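Local coordinates for intracellular protein transport protein USO1 (Saccharomyces cerevisiae S288c, PDB 6LSU) that is required for protein transport from the endoplasmic reticulum to the Golgi complex, here represented by the globular head of a homodimeric, coiled-coil tethering protein, at residues 152-155 with 156-159; 297-301 with 302-306; 643-646 with 647-651. All coordinates share one frame; numbering follows the deposited sequence.

Interaction 1: 152-155 with 156-159; sequences VEFW and EIDN
Phe154 CG and Ile157 CG1 both stand beside the backbone N and anti to the carbonyl carbon (chi1 -76° and -61°). With this shared choice the two side chains run side by side and point the same way. Ile157 then extends, and its CD1 methyl comes to 3.6 Å from CD1 of the Phe154 ring. The methyl approaches the ring obliquely. This is the apolar side-chain contact of the turn.

The backbone holds the two residues at this spacing. Glu156 N donates to Glu153 O at 3.0 Å. One residue on, Ile157 N gives only a weak bond to Phe154 O, at 3.1 Å with an angle of 132°. Both bonds step back three residues, a spacing consistent with a tighter, 3-10-like turn near the end of helix 145-154.

Glu153 and Glu156 sit on the exposed side of this turn. Their carboxylates come near without touching, Glu153 OE1 lying 4.7 Å from Glu156 OE2. These like charges probably repel each other mildly. The aliphatic part of Glu156 bends back over the turn, with CG 3.3 Å from Glu153 O.

The indole of Trp155 packs instead on helices 160-174 and 191-198, with Val152 CA over one face, toward its rim. Phe154 meets Val81 of helix 78-91, and Ile157 touches Glu78 there. Asp158 centres an inverse gamma turn, and Asn159 is the N-cap of the next helix. Asn159 OD1 makes a weak capping bond to Ile162 N, and Asn159 ND2 bonds to Glu78 OE1. The arrangement is a tight helix-to-helix turn within ARM 2, of the kind that joins successive helices in an armadillo-type solenoid.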
# COMPACT_ATOMS: atom_id res chain seq x y z
N VAL A 152 -28.63 -10.29 -22.34
CA VAL A 152 -28.72 -10.98 -21.03
C VAL A 152 -29.53 -12.27 -21.20
O VAL A 152 -29.11 -13.31 -20.70
CB VAL A 152 -29.29 -10.06 -19.97
CG1 VAL A 152 -29.59 -10.84 -18.71
CG2 VAL A 152 -28.33 -8.90 -19.73
N GLU A 153 -30.61 -12.23 -21.99
CA GLU A 153 -31.53 -13.39 -22.16
C GLU A 153 -30.80 -14.50 -22.92
O GLU A 153 -31.10 -15.66 -22.60
CB GLU A 153 -32.86 -12.97 -22.80
CG GLU A 153 -34.08 -13.53 -22.07
CD GLU A 153 -34.29 -12.99 -20.65
OE1 GLU A 153 -34.39 -13.82 -19.70
OE2 GLU A 153 -34.36 -11.74 -20.50
N PHE A 154 -29.83 -14.17 -23.78
CA PHE A 154 -28.94 -15.14 -24.49
C PHE A 154 -28.18 -16.08 -23.54
O PHE A 154 -27.73 -17.17 -23.99
CB PHE A 154 -27.92 -14.41 -25.38
CG PHE A 154 -28.47 -13.85 -26.67
CD1 PHE A 154 -29.69 -14.28 -27.19
CD2 PHE A 154 -27.73 -12.94 -27.40
CE1 PHE A 154 -30.17 -13.76 -28.37
CE2 PHE A 154 -28.21 -12.45 -28.61
CZ PHE A 154 -29.44 -12.85 -29.09
N TRP A 155 -27.96 -15.72 -22.27
CA TRP A 155 -27.27 -16.62 -21.31
C TRP A 155 -28.13 -17.85 -21.00
O TRP A 155 -27.60 -18.80 -20.42
CB TRP A 155 -26.85 -15.87 -20.04
CG TRP A 155 -25.71 -14.92 -20.27
CD1 TRP A 155 -24.71 -15.05 -21.20
CD2 TRP A 155 -25.49 -13.66 -19.60
NE1 TRP A 155 -23.87 -13.96 -21.13
CE2 TRP A 155 -24.30 -13.11 -20.14
CE3 TRP A 155 -26.15 -12.97 -18.59
CZ2 TRP A 155 -23.78 -11.90 -19.70
CZ3 TRP A 155 -25.61 -11.78 -18.13
CH2 TRP A 155 -24.45 -11.24 -18.69
N GLU A 156 -29.42 -17.85 -21.36
CA GLU A 156 -30.30 -19.03 -21.19
C GLU A 156 -30.11 -19.97 -22.39
O GLU A 156 -30.30 -21.16 -22.24
CB GLU A 156 -31.77 -18.61 -21.03
CG GLU A 156 -32.02 -17.47 -20.05
CD GLU A 156 -31.40 -17.67 -18.67
OE1 GLU A 156 -31.24 -18.86 -18.25
OE2 GLU A 156 -31.04 -16.64 -17.98
N ILE A 157 -29.71 -19.48 -23.56
CA ILE A 157 -29.41 -20.37 -24.72
C ILE A 157 -28.41 -21.42 -24.27
O ILE A 157 -27.50 -21.09 -23.52
CB ILE A 157 -28.90 -19.59 -25.95
CG1 ILE A 157 -29.94 -18.58 -26.45
CG2 ILE A 157 -28.49 -20.55 -27.05
CD1 ILE A 157 -29.54 -17.84 -27.73
N ASP A 158 -28.58 -22.63 -24.77
CA ASP A 158 -27.80 -23.84 -24.41
C ASP A 158 -26.66 -23.95 -25.43
O ASP A 158 -26.47 -25.04 -26.00
CB ASP A 158 -28.75 -25.04 -24.33
CG ASP A 158 -28.01 -26.35 -24.14
OD1 ASP A 158 -27.54 -26.56 -23.00
OD2 ASP A 158 -27.88 -27.12 -25.15
N ASN A 159 -25.95 -22.85 -25.66
CA ASN A 159 -24.85 -22.76 -26.66
C ASN A 159 -23.62 -22.06 -26.02
O ASN A 159 -23.75 -20.87 -25.65
CB ASN A 159 -25.35 -22.07 -27.93
CG ASN A 159 -24.35 -22.17 -29.07
OD1 ASN A 159 -23.17 -21.87 -28.89
ND2 ASN A 159 -24.83 -22.56 -30.24

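Interaction 2: 297-301 with 302-306; sequences FFWND and QRIVN
This contact is a helix N-terminal cap, with Asn300 and Arg303 at its centre. It sits in ARM 5, where the loop after helix 280-287 enters helix 301-317. Asn300 is the N-cap residue. Its CG lies between the backbone N and the carbonyl carbon (chi1 67°), which turns the amide back over the first turn. Asn300 OD1 accepts from Arg303 N at 2.8 Å. The bond is nearly straight at 166°, and the donor lies almost on the line of the C=O bond. Asn300 O takes Ile304 N at 3.0 Å, and Asp301 O takes Val305 N, so regular helical bonding starts at once.

The side chain of Arg303 runs back along the loop, extended from CG to NE. NH1 donates to Phe298 O at 2.7 Å. Phe298 CD2 lies over one face of the guanidinium, but the two planes are steeply inclined, at 73°. Arg303 NH1 is at the ring edge, 3.8 Å from Phe298 CD2. Phe297 meets the aliphatic part of the same arginine, its CZ being 4.1 Å from Arg303 CD. Arg303 thus ties three loop residues to the first turn of the helix.

Trp299 packs on the helix start, with Arg303 O at the indole edge. Its CE3 is 3.8 Å from Ile304 CG1, met obliquely, and one face of the indole takes Phe297 CD2 toward its rim. Gln302 NE2 donates to Asn306 OD1 at 2.9 Å, one turn further on.

On the loop side, Trp299 NE1 bonds to Asn349 O and Phe297 O to Asn349 ND2, in the loop between helices 337-346 and 354-366. Gln302 and Asn306 face helix 251-264, where Gln302 NE2 also reaches Asn254.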
# COMPACT_ATOMS: atom_id res chain seq x y z
N PHE A 297 8.03 -23.16 -1.19
CA PHE A 297 7.11 -22.41 -2.06
C PHE A 297 7.91 -21.62 -3.13
O PHE A 297 8.93 -20.94 -2.82
CB PHE A 297 6.22 -21.51 -1.23
CG PHE A 297 5.11 -20.88 -2.04
CD1 PHE A 297 3.90 -21.55 -2.22
CD2 PHE A 297 5.29 -19.65 -2.63
CE1 PHE A 297 2.85 -20.94 -2.89
CE2 PHE A 297 4.26 -19.07 -3.34
CZ PHE A 297 3.05 -19.71 -3.47
N PHE A 298 7.46 -21.78 -4.38
CA PHE A 298 8.10 -21.17 -5.57
C PHE A 298 7.45 -19.82 -5.85
O PHE A 298 6.23 -19.72 -5.98
CB PHE A 298 8.00 -22.05 -6.80
CG PHE A 298 8.56 -21.34 -8.00
CD1 PHE A 298 9.91 -21.04 -8.05
CD2 PHE A 298 7.73 -20.90 -9.02
CE1 PHE A 298 10.43 -20.37 -9.14
CE2 PHE A 298 8.24 -20.18 -10.08
CZ PHE A 298 9.60 -19.93 -10.15
N TRP A 299 8.27 -18.79 -5.85
CA TRP A 299 7.85 -17.37 -5.89
C TRP A 299 8.13 -16.86 -7.30
O TRP A 299 9.14 -17.25 -7.88
CB TRP A 299 8.52 -16.55 -4.79
CG TRP A 299 7.86 -16.68 -3.44
CD1 TRP A 299 8.38 -17.31 -2.35
CD2 TRP A 299 6.57 -16.17 -3.03
NE1 TRP A 299 7.52 -17.20 -1.31
CE2 TRP A 299 6.38 -16.55 -1.70
CE3 TRP A 299 5.54 -15.49 -3.67
CZ2 TRP A 299 5.23 -16.23 -0.98
CZ3 TRP A 299 4.39 -15.18 -2.98
CH2 TRP A 299 4.23 -15.55 -1.65
N ASN A 300 7.15 -16.15 -7.86
CA ASN A 300 7.21 -15.44 -9.15
C ASN A 300 6.26 -14.26 -9.06
O ASN A 300 5.58 -14.16 -8.04
CB ASN A 300 6.84 -16.37 -10.30
CG ASN A 300 5.39 -16.82 -10.30
OD1 ASN A 300 4.47 -16.13 -9.81
ND2 ASN A 300 5.17 -17.95 -10.94
N ASP A 301 6.25 -13.42 -10.07
CA ASP A 301 5.57 -12.11 -10.08
C ASP A 301 4.07 -12.34 -9.90
O ASP A 301 3.42 -11.60 -9.21
CB ASP A 301 5.91 -11.37 -11.37
CG ASP A 301 7.27 -10.71 -11.34
OD1 ASP A 301 7.61 -10.13 -10.29
OD2 ASP A 301 7.99 -10.80 -12.33
N GLN A 302 3.52 -13.39 -10.48
CA GLN A 302 2.07 -13.63 -10.38
C GLN A 302 1.70 -13.99 -8.93
O GLN A 302 0.65 -13.44 -8.38
CB GLN A 302 1.64 -14.69 -11.38
CG GLN A 302 0.14 -14.87 -11.45
CD GLN A 302 -0.54 -13.55 -11.74
OE1 GLN A 302 -0.39 -13.00 -12.81
NE2 GLN A 302 -1.35 -13.03 -10.82
N ARG A 303 2.49 -14.89 -8.31
CA ARG A 303 2.13 -15.33 -6.92
C ARG A 303 2.34 -14.19 -5.94
O ARG A 303 1.52 -14.05 -5.02
CB ARG A 303 2.95 -16.55 -6.56
CG ARG A 303 2.73 -17.67 -7.56
CD ARG A 303 3.72 -18.74 -7.40
NE ARG A 303 3.31 -19.80 -8.28
CZ ARG A 303 3.66 -21.05 -8.15
NH1 ARG A 303 4.47 -21.40 -7.18
NH2 ARG A 303 3.16 -21.92 -8.99
N ILE A 304 3.34 -13.34 -6.19
CA ILE A 304 3.59 -12.10 -5.39
C ILE A 304 2.36 -11.20 -5.44
O ILE A 304 1.91 -10.74 -4.35
CB ILE A 304 4.85 -11.35 -5.88
CG1 ILE A 304 6.09 -12.15 -5.45
CG2 ILE A 304 4.88 -9.90 -5.37
CD1 ILE A 304 7.41 -11.68 -6.08
N VAL A 305 1.86 -10.94 -6.65
CA VAL A 305 0.66 -10.09 -6.87
C VAL A 305 -0.56 -10.76 -6.23
O VAL A 305 -1.33 -10.04 -5.65
CB VAL A 305 0.41 -9.83 -8.36
CG1 VAL A 305 -0.85 -8.97 -8.60
CG2 VAL A 305 1.61 -9.19 -9.04
N ASN A 306 -0.71 -12.09 -6.32
CA ASN A 306 -1.90 -12.77 -5.76
C ASN A 306 -1.84 -12.51 -4.25
O ASN A 306 -2.80 -12.01 -3.65
CB ASN A 306 -2.00 -14.25 -6.15
CG ASN A 306 -2.36 -14.49 -7.61
OD1 ASN A 306 -2.72 -13.57 -8.35
ND2 ASN A 306 -2.26 -15.75 -8.02

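Interaction 3: 643-646 with 647-651; sequences SPFP and RKEYF
Tyr650 N donates to Pro646 O at 2.9 Å, with an angle of 152°. This bond closes the first turn of helix 647-658 onto the N-cap residue, Pro646. The proline offers no side-chain cap.

Phe645, just before the cap, folds back on the same turn. Its CG stands anti to its own N (chi1 -165°), which turns a face of the ring toward Tyr650. The two rings make an edge-to-face, T-shaped pair. Their centroids are 5.2 Å apart and their planes meet at 83°. The tyrosine supplies the edge, with CD1 3.8 Å above the centre of the Phe645 ring. Tyr650 CB adds a CH-pi contact over the same ring, 3.9 Å from its centroid. Glu649 flanks the loop, running beside Pro646, and its OE1 is 3.9 Å from Pro646 CD.

Beyond the turn, Tyr650 OH bonds to Leu632 O on helix 622-637. Phe645 also meets Lys604 as a cation-pi partner and the ring of Phe653 edge-to-face. A serine in place of Phe645 would probably leave the Tyr650 edge without its aromatic face and Lys604 without its pi partner. The contact is mainly apolar and aromatic: one backbone bond closes the turn, and the Phe645 face packs on Tyr650 beside it.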
# COMPACT_ATOMS: atom_id res chain seq x y z
N SER A 643 17.68 27.64 36.04
CA SER A 643 18.39 26.69 35.15
C SER A 643 19.88 26.75 35.48
O SER A 643 20.42 27.85 35.61
CB SER A 643 18.21 26.95 33.67
OG SER A 643 16.90 27.35 33.32
N PRO A 644 20.59 25.59 35.48
CA PRO A 644 22.02 25.54 35.80
C PRO A 644 22.90 26.55 35.07
O PRO A 644 23.84 27.01 35.64
CB PRO A 644 22.41 24.11 35.39
CG PRO A 644 21.15 23.33 35.62
CD PRO A 644 20.07 24.26 35.12
N PHE A 645 22.58 26.84 33.81
CA PHE A 645 23.11 28.03 33.10
C PHE A 645 21.96 29.02 33.16
O PHE A 645 21.02 28.90 32.39
CB PHE A 645 23.58 27.64 31.70
CG PHE A 645 24.46 28.64 30.99
CD1 PHE A 645 24.31 30.01 31.16
CD2 PHE A 645 25.37 28.21 30.05
CE1 PHE A 645 25.07 30.90 30.42
CE2 PHE A 645 26.13 29.10 29.32
CZ PHE A 645 25.98 30.45 29.49
N PRO A 646 21.99 29.97 34.12
CA PRO A 646 20.88 30.90 34.32
C PRO A 646 20.48 31.59 33.03
O PRO A 646 21.36 31.80 32.24
CB PRO A 646 21.44 31.89 35.34
CG PRO A 646 22.35 31.01 36.15
CD PRO A 646 23.07 30.21 35.09
N ARG A 647 19.18 31.91 32.91
CA ARG A 647 18.53 32.44 31.68
C ARG A 647 19.31 33.66 31.19
O ARG A 647 19.81 33.61 30.07
CB ARG A 647 17.04 32.71 31.94
CG ARG A 647 16.32 33.38 30.78
CD ARG A 647 14.87 33.69 31.12
NE ARG A 647 14.09 34.09 29.95
CZ ARG A 647 13.64 33.26 29.02
NH1 ARG A 647 13.88 31.95 29.08
NH2 ARG A 647 12.95 33.75 28.02
N LYS A 648 19.45 34.70 32.01
CA LYS A 648 20.01 36.01 31.56
C LYS A 648 21.50 35.79 31.20
O LYS A 648 21.96 36.37 30.19
CB LYS A 648 19.75 37.11 32.61
CG LYS A 648 19.27 36.62 33.98
CD LYS A 648 19.18 37.70 35.05
CE LYS A 648 19.67 37.23 36.41
NZ LYS A 648 19.95 38.37 37.32
N GLU A 649 22.21 34.93 31.93
CA GLU A 649 23.63 34.61 31.61
C GLU A 649 23.68 33.90 30.24
O GLU A 649 24.56 34.21 29.41
CB GLU A 649 24.28 33.78 32.72
CG GLU A 649 25.68 34.25 33.06
CD GLU A 649 26.64 33.22 33.62
OE1 GLU A 649 26.22 32.06 33.85
OE2 GLU A 649 27.82 33.58 33.82
N TYR A 650 22.77 32.95 30.00
CA TYR A 650 22.74 32.14 28.75
C TYR A 650 22.25 32.99 27.58
O TYR A 650 22.76 32.82 26.47
CB TYR A 650 21.85 30.91 28.91
CG TYR A 650 21.73 30.06 27.67
CD1 TYR A 650 22.75 29.22 27.28
CD2 TYR A 650 20.58 30.06 26.90
CE1 TYR A 650 22.65 28.41 26.16
CE2 TYR A 650 20.48 29.30 25.76
CZ TYR A 650 21.51 28.45 25.39
OH TYR A 650 21.44 27.68 24.26
N PHE A 651 21.32 33.91 27.83
CA PHE A 651 20.83 34.92 26.86
C PHE A 651 21.98 35.78 26.34
O PHE A 651 22.08 35.93 25.10
CB PHE A 651 19.78 35.85 27.45
CG PHE A 651 19.34 36.91 26.47
CD1 PHE A 651 18.56 36.56 25.38
CD2 PHE A 651 19.72 38.23 26.61
CE1 PHE A 651 18.15 37.52 24.46
CE2 PHE A 651 19.32 39.19 25.69
CZ PHE A 651 18.53 38.84 24.62

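Overall arrangement
The three interactions follow one another along the head. None nests in or crosses another, and each is local to one turn. Interaction 1 comes first, closing the short turn between helices 145-154 and 160-174 in ARM 2. Interaction 2 follows in ARM 5 and fastens the loop after helix 280-287 to the start of helix 301-317. Their centres are about 37 Å apart. Interaction 3 lies far along the chain, where the loop after helix 622-637 enters helix 647-658. It is on the opposite side of the chain's centre from both others, with its centre about 89 Å from that of interaction 1. Together they mark helix ends along the elongated head.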